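PDB 2CNQ: phosphoribosylaminoimidazole-succinocarboxamide synthase from Saccharomyces cerevisiae, which catalyses the ATP-dependent joining of 4-carboxy-5-aminoimidazole ribotide to aspartate, forming SAICAR in the de novo purine biosynthesis pathway. Local coordinates for residues A[242-246]-A[247-251]; A[282-285]-A[286-290]. All coordinates share one frame; numbering follows the deposited sequence. Where two conformers were deposited one is given.

Two local contacts show how differently side chains a few residues apart meet at a strand end and along a helix. Contact 1 lies at the surface, where strand 228-245 ends and the chain turns into a loop; contact 2 is partly buried and occupies the opening turns of helix 282-300. They share no element and do not touch, their nearest atoms lying about 10 Å apart, yet Phe243 of contact 1 packs on Ala295 and Leu299 farther along the helix of contact 2. Weak turn bonds and an aromatic pair make up the first, with a phosphate-binding arginine at its strand end. Regular helical bonds, a salt bridge and an amide-carboxylate bond make up the second, and Arg289 binds a sulfate.

Contact 1: A[242-246]-A[247-251]; sequences RFWNG and ASYKV. With AMZ (aminoimidazole 4-carboxamide ribonucleotide), chain C.
Trp244 and Tyr249 meet across a pair of overlapping beta-turns, where strand 228-245 leaves the sheet for the loop leading to helix 261-269. Their rings meet rim to rim, neither lying over the other: the six-membered ring of Trp244 and the Tyr249 ring have centroids 5.9 Å apart and planes only 22° from parallel, with Trp244 CZ3 coming to 3.8 Å from Tyr249 CE1. The tyrosine reaches this place because its CG stands anti to the backbone N (chi1 175°), which swings the ring back to the CE3-CZ3 rim of the indole. Its hydroxyl is bonded to Ser151 O, so the ring is held at its far end too.

The turns themselves are lightly fastened. Ser248 N makes a weak bond to Asn245 O, and Tyr249 N another, at 3.2 Å, to Gly246 O. A water adds a bridge, 2.8 Å from Gly246 O and 2.7 Å from Tyr249 O.

On the strand side, Arg242 extends into the AMZ pocket. One guanidinium face lies over AMZ C3, while Asp215 forms a salt bridge with NH2; that same Arg242 NH2 donates almost straight, at 168° and 2.7 Å, to the AMZ phosphate oxygen OP2 in the guanidinium plane.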
ATOM      1  N   ARG A 242      -1.160  -0.769  -8.185  1.00  5.40           N
ATOM      2  CA  ARG A 242      -1.746  -0.267  -9.389  1.00  5.43           C
ATOM      3  C   ARG A 242      -2.889  -1.148  -9.751  1.00  5.69           C
ATOM      4  O   ARG A 242      -2.765  -2.358  -9.802  1.00  6.09           O
ATOM      5  CB  ARG A 242      -0.746  -0.212 -10.495  1.00  6.02           C
ATOM      6  CG  ARG A 242       0.238   0.866 -10.292  1.00  6.57           C
ATOM      7  CD  ARG A 242       1.305   0.777 -11.318  1.00  6.87           C
ATOM      8  NE  ARG A 242       2.261   1.845 -11.135  1.00  7.65           N
ATOM      9  CZ  ARG A 242       3.561   1.691 -11.088  1.00  6.73           C
ATOM     10  NH1 ARG A 242       4.292   2.769 -11.021  1.00  8.15           N
ATOM     11  NH2 ARG A 242       4.133   0.508 -11.084  1.00  7.11           N
ATOM     12  N   PHE A 243      -4.023  -0.507  -9.957  1.00  5.62           N
ATOM     13  CA  PHE A 243      -5.247  -1.163 -10.286  1.00  5.50           C
ATOM     14  C   PHE A 243      -5.722  -0.685 -11.617  1.00  5.99           C
ATOM     15  O   PHE A 243      -5.908   0.506 -11.807  1.00  6.31           O
ATOM     16  CB  PHE A 243      -6.292  -0.847  -9.252  1.00  5.76           C
ATOM     17  CG  PHE A 243      -5.981  -1.319  -7.895  1.00  5.50           C
ATOM     18  CD1 PHE A 243      -6.074  -0.473  -6.815  1.00  6.00           C
ATOM     19  CD2 PHE A 243      -5.637  -2.619  -7.660  1.00  6.57           C
ATOM     20  CE1 PHE A 243      -5.863  -0.938  -5.533  1.00  6.49           C
ATOM     21  CE2 PHE A 243      -5.397  -3.067  -6.388  1.00  6.44           C
ATOM     22  CZ  PHE A 243      -5.530  -2.226  -5.320  1.00  6.32           C
ATOM     23  N   TRP A 244      -5.934  -1.630 -12.509  1.00  5.94           N
ATOM     24  CA  TRP A 244      -6.385  -1.346 -13.836  1.00  6.24           C
ATOM     25  C   TRP A 244      -7.721  -1.965 -14.048  1.00  6.50           C
ATOM     26  O   TRP A 244      -8.060  -2.977 -13.506  1.00  7.21           O
ATOM     27  CB  TRP A 244      -5.429  -1.922 -14.837  1.00  6.61           C
ATOM     28  CG  TRP A 244      -4.088  -1.343 -14.771  1.00  6.69           C
ATOM     29  CD1 TRP A 244      -3.733  -0.136 -14.271  1.00  6.89           C
ATOM     30  CD2 TRP A 244      -2.905  -1.936 -15.256  1.00  6.47           C
ATOM     31  NE1 TRP A 244      -2.409   0.049 -14.416  1.00  7.15           N
ATOM     32  CE2 TRP A 244      -1.874  -1.040 -15.035  1.00  6.78           C
ATOM     33  CE3 TRP A 244      -2.619  -3.162 -15.853  1.00  6.61           C
ATOM     34  CZ2 TRP A 244      -0.587  -1.300 -15.420  1.00  7.34           C
ATOM     35  CZ3 TRP A 244      -1.349  -3.432 -16.217  1.00  7.27           C
ATOM     36  CH2 TRP A 244      -0.333  -2.512 -15.989  1.00  7.53           C
ATOM     37  N   ASN A 245      -8.497  -1.327 -14.881  1.00  6.73           N
ATOM     38  CA  ASN A 245      -9.757  -1.874 -15.283  1.00  6.74           C
ATOM     39  C   ASN A 245      -9.530  -2.972 -16.282  1.00  7.01           C
ATOM     40  O   ASN A 245      -8.922  -2.765 -17.321  1.00  7.72           O
ATOM     41  CB  ASN A 245     -10.573  -0.749 -15.867  1.00  7.37           C
ATOM     42  CG  ASN A 245     -11.939  -1.169 -16.225  1.00  7.67           C
ATOM     43  OD1 ASN A 245     -12.857  -1.005 -15.412  1.00 10.37           O
ATOM     44  ND2 ASN A 245     -12.123  -1.680 -17.388  1.00  7.81           N
ATOM     45  N   GLY A 246     -10.010  -4.160 -15.980  1.00  7.44           N
ATOM     46  CA  GLY A 246      -9.768  -5.278 -16.855  1.00  7.74           C
ATOM     47  C   GLY A 246     -10.338  -5.093 -18.224  1.00  8.10           C
ATOM     48  O   GLY A 246      -9.751  -5.468 -19.211  1.00  8.95           O
ATOM     49  N   ALA A 247     -11.515  -4.522 -18.281  1.00  8.03           N
ATOM     50  CA  ALA A 247     -12.161  -4.363 -19.555  1.00  8.41           C
ATOM     51  C   ALA A 247     -11.478  -3.357 -20.439  1.00  9.23           C
ATOM     52  O   ALA A 247     -11.574  -3.473 -21.641  1.00 12.96           O
ATOM     53  CB  ALA A 247     -13.579  -3.994 -19.345  1.00  8.86           C
ATOM     54  N   SER A 248     -10.830  -2.358 -19.882  1.00  8.80           N
ATOM     55  CA  SER A 248     -10.138  -1.391 -20.694  1.00  9.54           C
ATOM     56  C   SER A 248      -8.708  -1.763 -20.921  1.00  9.39           C
ATOM     57  O   SER A 248      -8.019  -1.086 -21.633  1.00 11.27           O
ATOM     58  CB  SER A 248     -10.347   0.008 -20.168  0.65 10.37           C
ATOM     59  OG  SER A 248      -9.586   0.151 -19.011  0.65  8.34           O
ATOM     60  N   TYR A 249      -8.256  -2.834 -20.324  1.00 10.25           N
ATOM     61  CA  TYR A 249      -6.886  -3.220 -20.431  1.00 10.80           C
ATOM     62  C   TYR A 249      -6.511  -3.500 -21.869  1.00 11.83           C
ATOM     63  O   TYR A 249      -7.207  -4.177 -22.590  1.00 13.41           O
ATOM     64  CB  TYR A 249      -6.709  -4.443 -19.601  1.00 11.47           C
ATOM     65  CG  TYR A 249      -5.371  -5.062 -19.685  1.00 11.12           C
ATOM     66  CD1 TYR A 249      -4.273  -4.482 -19.115  1.00 10.03           C
ATOM     67  CD2 TYR A 249      -5.212  -6.280 -20.313  1.00 13.91           C
ATOM     68  CE1 TYR A 249      -3.064  -5.093 -19.175  1.00 10.12           C
ATOM     69  CE2 TYR A 249      -4.010  -6.908 -20.357  1.00 14.47           C
ATOM     70  CZ  TYR A 249      -2.930  -6.312 -19.789  1.00 12.02           C
ATOM     71  OH  TYR A 249      -1.743  -6.978 -19.847  1.00 14.25           O
ATOM     72  N   LYS A 250      -5.371  -2.958 -22.259  1.00 11.54           N
ATOM     73  CA  LYS A 250      -4.849  -3.166 -23.570  1.00 12.46           C
ATOM     74  C   LYS A 250      -3.370  -3.153 -23.460  1.00 11.13           C
ATOM     75  O   LYS A 250      -2.787  -2.168 -23.083  1.00 10.48           O
ATOM     76  CB  LYS A 250      -5.294  -2.072 -24.503  1.00 12.79           C
ATOM     77  CG  LYS A 250      -4.818  -2.340 -25.912  1.00 14.78           C
ATOM     78  CD  LYS A 250      -5.368  -1.355 -26.890  1.00 16.27           C
ATOM     79  CE  LYS A 250      -4.910  -1.689 -28.288  1.00 18.10           C
ATOM     80  NZ  LYS A 250      -5.502  -0.765 -29.268  1.00 20.53           N
ATOM     81  N   VAL A 251      -2.755  -4.240 -23.848  1.00 12.43           N
ATOM     82  CA  VAL A 251      -1.343  -4.327 -23.760  1.00 12.75           C
ATOM     83  C   VAL A 251      -0.742  -3.410 -24.786  1.00 11.52           C
ATOM     84  O   VAL A 251      -1.336  -3.114 -25.813  1.00 12.38           O
ATOM     85  CB  VAL A 251      -0.731  -5.712 -23.963  0.70 14.92           C
ATOM     86  CG1 VAL A 251      -1.002  -6.572 -22.755  0.70 15.38           C
ATOM     87  CG2 VAL A 251      -1.161  -6.348 -25.300  0.70 16.24           C
TER
HETATM   88  O5  AMZ C1308       5.027   3.022  -0.841  1.00  9.49           O
HETATM   89  C6  AMZ C1308       6.006   2.594  -1.415  1.00  9.38           C
HETATM   90  N2  AMZ C1308       7.248   2.772  -0.981  1.00 12.14           N
HETATM   91  C3A AMZ C1308       5.868   1.819  -2.632  1.00  8.32           C
HETATM   92  C7A AMZ C1308       4.699   1.546  -3.275  1.00  7.39           C
HETATM   93  N3  AMZ C1308       3.415   1.809  -2.970  1.00  8.01           N
HETATM   94  N1  AMZ C1308       6.894   1.287  -3.321  1.00  9.38           N
HETATM   95  C5  AMZ C1308       6.372   0.682  -4.364  1.00  8.47           C
HETATM   96  N   AMZ C1308       5.030   0.847  -4.359  1.00  7.34           N
HETATM   97  C1  AMZ C1308       4.111   0.267  -5.307  1.00  6.92           C
HETATM   98  C2  AMZ C1308       3.706   1.190  -6.417  1.00  7.55           C
HETATM   99  C3  AMZ C1308       3.373   0.232  -7.523  1.00  6.82           C
HETATM  100  O2  AMZ C1308       2.074  -0.249  -7.260  1.00  7.62           O
HETATM  101  O1  AMZ C1308       2.627   2.000  -6.000  1.00  8.53           O
HETATM  102  O   AMZ C1308       4.806  -0.771  -5.938  1.00  7.66           O
HETATM  103  C   AMZ C1308       4.397  -0.868  -7.294  1.00  7.29           C
HETATM  104  C4  AMZ C1308       5.587  -0.795  -8.194  1.00  7.21           C
HETATM  105  O3  AMZ C1308       6.033   0.551  -8.244  1.00  7.76           O
HETATM  106  P   AMZ C1308       7.185   0.927  -9.282  1.00  7.96           P
HETATM  107  OP1 AMZ C1308       8.453   0.318  -8.782  1.00  8.43           O
HETATM  108  O4  AMZ C1308       7.218   2.436  -9.237  1.00 10.32           O
HETATM  109  OP2 AMZ C1308       6.831   0.393 -10.631  1.00  7.87           O
HETATM  110  O   HOH W   1      -9.201  -5.942 -21.918  1.00 29.39           O

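Contact 2: A[282-285]-A[286-290]; sequences QDIV and DRTRA. With SO4 (sulfate ion), chain J.
The first turns of helix 282-300 show how i to i+4 spacing pairs side chains as well as backbone groups, Asp283 with Arg287 and Gln282 with Asp286. Backbone bonds from Asp286 N, Arg287 N, Thr288 N and Arg289 N to the carbonyls four residues earlier set this spacing. In the conformer described, Arg287 bends at chi3 (70°), and its chain crosses the aspartate obliquely, bringing NH1 to the carboxylate. Arg287 NH1 then forms a salt bridge with Asp283 OD2 at 2.9 Å, meeting the carboxylate on its syn side, with the oxygen close to the guanidinium plane; the two planes are turned 48° apart.

One residue earlier in each turn, again in the conformer described, Gln282 NE2 donates to Asp286 OD2 at 2.8 Å. The carboxylate oxygen lies near the amide plane, but the amide comes from above the carboxylate plane rather than along it. The Thr288 hydroxyl turns back to the preceding turn: OG1 donates to Ile284 O at 2.7 Å, on the opposite face of that carbonyl from Thr288 N, so one oxygen is gripped by two donors and a buried hydroxyl is satisfied.

Arg289 leads away from the helix, its chain extended to NE, to a sulfate ion, probably from the crystallisation liquor. Arg289 NH1 reaches sulfate O3 and Arg289 NH2 reaches sulfate O4, both at 2.8 Å, while NE bonds to Pro51 O and NH2 also pairs with Glu52; Trp304 NE1 is another donor to the same ion. A leucine here would probably leave Glu52 and the Pro51 carbonyl without these partners and the sulfate without two of its donors.

Ile284, Arg287 and Thr288 rest on Phe262 of helix 261-269, with Ile284 also against Trp266, while Val285 packs on Asn48 and Met280 in loops and Arg289 lies on Ile50, in the loop ahead of helix 53-67.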
ATOM      1  N   GLN A 282      -8.449  21.085  -7.453  1.00  9.49           N
ATOM      2  CA  GLN A 282      -9.581  20.344  -6.973  1.00  9.23           C
ATOM      3  C   GLN A 282      -9.948  19.229  -7.910  1.00  8.80           C
ATOM      4  O   GLN A 282     -10.345  18.178  -7.472  1.00  8.84           O
ATOM      5  CB  GLN A 282     -10.758  21.276  -6.810  0.55  9.69           C
ATOM      6  CG  GLN A 282     -11.934  20.649  -6.133  0.55  9.34           C
ATOM      7  CD  GLN A 282     -11.663  20.390  -4.678  0.55  8.93           C
ATOM      8  OE1 GLN A 282     -11.381  21.321  -3.913  0.55  9.59           O
ATOM      9  NE2 GLN A 282     -11.715  19.128  -4.279  0.55  9.00           N
ATOM     10  N   ASP A 283      -9.840  19.450  -9.200  1.00  9.86           N
ATOM     11  CA  ASP A 283     -10.162  18.427 -10.152  1.00 10.66           C
ATOM     12  C   ASP A 283      -9.314  17.200  -9.947  1.00  9.90           C
ATOM     13  O   ASP A 283      -9.783  16.087 -10.096  1.00  9.51           O
ATOM     14  CB  ASP A 283      -9.868  19.002 -11.532  1.00 13.52           C
ATOM     15  CG  ASP A 283     -10.144  18.073 -12.608  1.00 14.50           C
ATOM     16  OD1 ASP A 283     -11.303  17.674 -12.693  1.00 16.30           O
ATOM     17  OD2 ASP A 283      -9.215  17.741 -13.366  1.00 18.50           O
ATOM     18  N   ILE A 284      -8.051  17.408  -9.623  1.00  8.79           N
ATOM     19  CA  ILE A 284      -7.149  16.311  -9.420  1.00  8.21           C
ATOM     20  C   ILE A 284      -7.429  15.642  -8.109  1.00  7.54           C
ATOM     21  O   ILE A 284      -7.397  14.439  -8.023  1.00  7.53           O
ATOM     22  CB  ILE A 284      -5.726  16.817  -9.516  1.00  8.57           C
ATOM     23  CG1 ILE A 284      -5.464  17.395 -10.907  1.00 10.34           C
ATOM     24  CG2 ILE A 284      -4.742  15.738  -9.190  1.00  9.44           C
ATOM     25  CD1 ILE A 284      -5.782  16.470 -12.054  1.00 11.53           C
ATOM     26  N   VAL A 285      -7.717  16.415  -7.077  1.00  7.15           N
ATOM     27  CA  VAL A 285      -8.147  15.824  -5.830  1.00  7.05           C
ATOM     28  C   VAL A 285      -9.321  14.953  -6.086  1.00  6.85           C
ATOM     29  O   VAL A 285      -9.380  13.810  -5.662  1.00  7.03           O
ATOM     30  CB  VAL A 285      -8.526  16.912  -4.831  1.00  7.37           C
ATOM     31  CG1 VAL A 285      -9.168  16.311  -3.617  1.00  8.35           C
ATOM     32  CG2 VAL A 285      -7.337  17.728  -4.455  1.00  7.89           C
ATOM     33  N   ASP A 286     -10.305  15.499  -6.760  1.00  7.19           N
ATOM     34  CA  ASP A 286     -11.545  14.794  -6.912  1.00  8.05           C
ATOM     35  C   ASP A 286     -11.367  13.571  -7.755  1.00  7.66           C
ATOM     36  O   ASP A 286     -11.906  12.529  -7.450  1.00  7.75           O
ATOM     37  CB  ASP A 286     -12.567  15.704  -7.535  1.00  9.02           C
ATOM     38  CG  ASP A 286     -12.992  16.825  -6.622  1.00 10.77           C
ATOM     39  OD1 ASP A 286     -13.683  17.711  -7.140  1.00 13.11           O
ATOM     40  OD2 ASP A 286     -12.685  16.812  -5.426  1.00 12.14           O
ATOM     41  N   ARG A 287     -10.593  13.672  -8.809  1.00  7.87           N
ATOM     42  CA  ARG A 287     -10.401  12.551  -9.702  0.50  7.41           C
ATOM     43  C   ARG A 287      -9.614  11.458  -9.026  1.00  7.22           C
ATOM     44  O   ARG A 287      -9.871  10.295  -9.210  1.00  7.67           O
ATOM     45  CB  ARG A 287      -9.718  13.034 -10.959  0.50  7.48           C
ATOM     46  CG  ARG A 287     -10.682  13.819 -11.836  0.50  6.50           C
ATOM     47  CD  ARG A 287      -9.983  14.639 -12.881  0.50  8.67           C
ATOM     48  NE  ARG A 287      -9.386  13.792 -13.887  0.50  9.24           N
ATOM     49  CZ  ARG A 287      -8.558  14.242 -14.822  0.50 11.12           C
ATOM     50  NH1 ARG A 287      -8.224  15.526 -14.871  0.50 12.70           N
ATOM     51  NH2 ARG A 287      -8.050  13.400 -15.701  0.50 12.41           N
ATOM     52  N   THR A 288      -8.641  11.860  -8.243  1.00  7.23           N
ATOM     53  CA  THR A 288      -7.883  10.884  -7.506  1.00  6.68           C
ATOM     54  C   THR A 288      -8.776  10.175  -6.526  1.00  6.45           C
ATOM     55  O   THR A 288      -8.778   8.972  -6.427  1.00  6.63           O
ATOM     56  CB  THR A 288      -6.754  11.567  -6.757  1.00  6.82           C
ATOM     57  OG1 THR A 288      -5.890  12.168  -7.704  1.00  7.81           O
ATOM     58  CG2 THR A 288      -5.953  10.594  -5.980  1.00  8.05           C
ATOM     59  N   ARG A 289      -9.531  10.943  -5.767  1.00  6.47           N
ATOM     60  CA  ARG A 289     -10.392  10.385  -4.782  1.00  6.35           C
ATOM     61  C   ARG A 289     -11.336   9.398  -5.430  1.00  6.15           C
ATOM     62  O   ARG A 289     -11.567   8.320  -4.932  1.00  6.42           O
ATOM     63  CB  ARG A 289     -11.147  11.483  -4.096  1.00  6.67           C
ATOM     64  CG  ARG A 289     -11.868  11.017  -2.865  1.00  7.24           C
ATOM     65  CD  ARG A 289     -12.552  12.174  -2.217  1.00  8.19           C
ATOM     66  NE  ARG A 289     -13.169  11.831  -0.968  1.00  8.85           N
ATOM     67  CZ  ARG A 289     -14.394  11.375  -0.830  1.00  9.32           C
ATOM     68  NH1 ARG A 289     -15.167  11.187  -1.857  1.00  9.82           N
ATOM     69  NH2 ARG A 289     -14.840  11.115   0.376  1.00 10.95           N
ATOM     70  N   ALA A 290     -11.896   9.799  -6.543  1.00  6.20           N
ATOM     71  CA  ALA A 290     -12.878   8.966  -7.193  1.00  6.39           C
ATOM     72  C   ALA A 290     -12.262   7.719  -7.718  1.00  5.91           C
ATOM     73  O   ALA A 290     -12.882   6.677  -7.697  1.00  6.15           O
ATOM     74  CB  ALA A 290     -13.558   9.725  -8.284  1.00  6.74           C
TER
HETATM   75  S   SO4 J1315     -18.433  10.675  -0.643  0.50 14.61           S
HETATM   76  O1  SO4 J1315     -18.725  12.106  -0.675  0.50 17.91           O
HETATM   77  O2  SO4 J1315     -19.652   9.927  -0.376  0.50 17.16           O
HETATM   78  O3  SO4 J1315     -17.807  10.293  -1.894  0.50 14.07           O
HETATM   79  O4  SO4 J1315     -17.510  10.389   0.450  0.50 16.15           O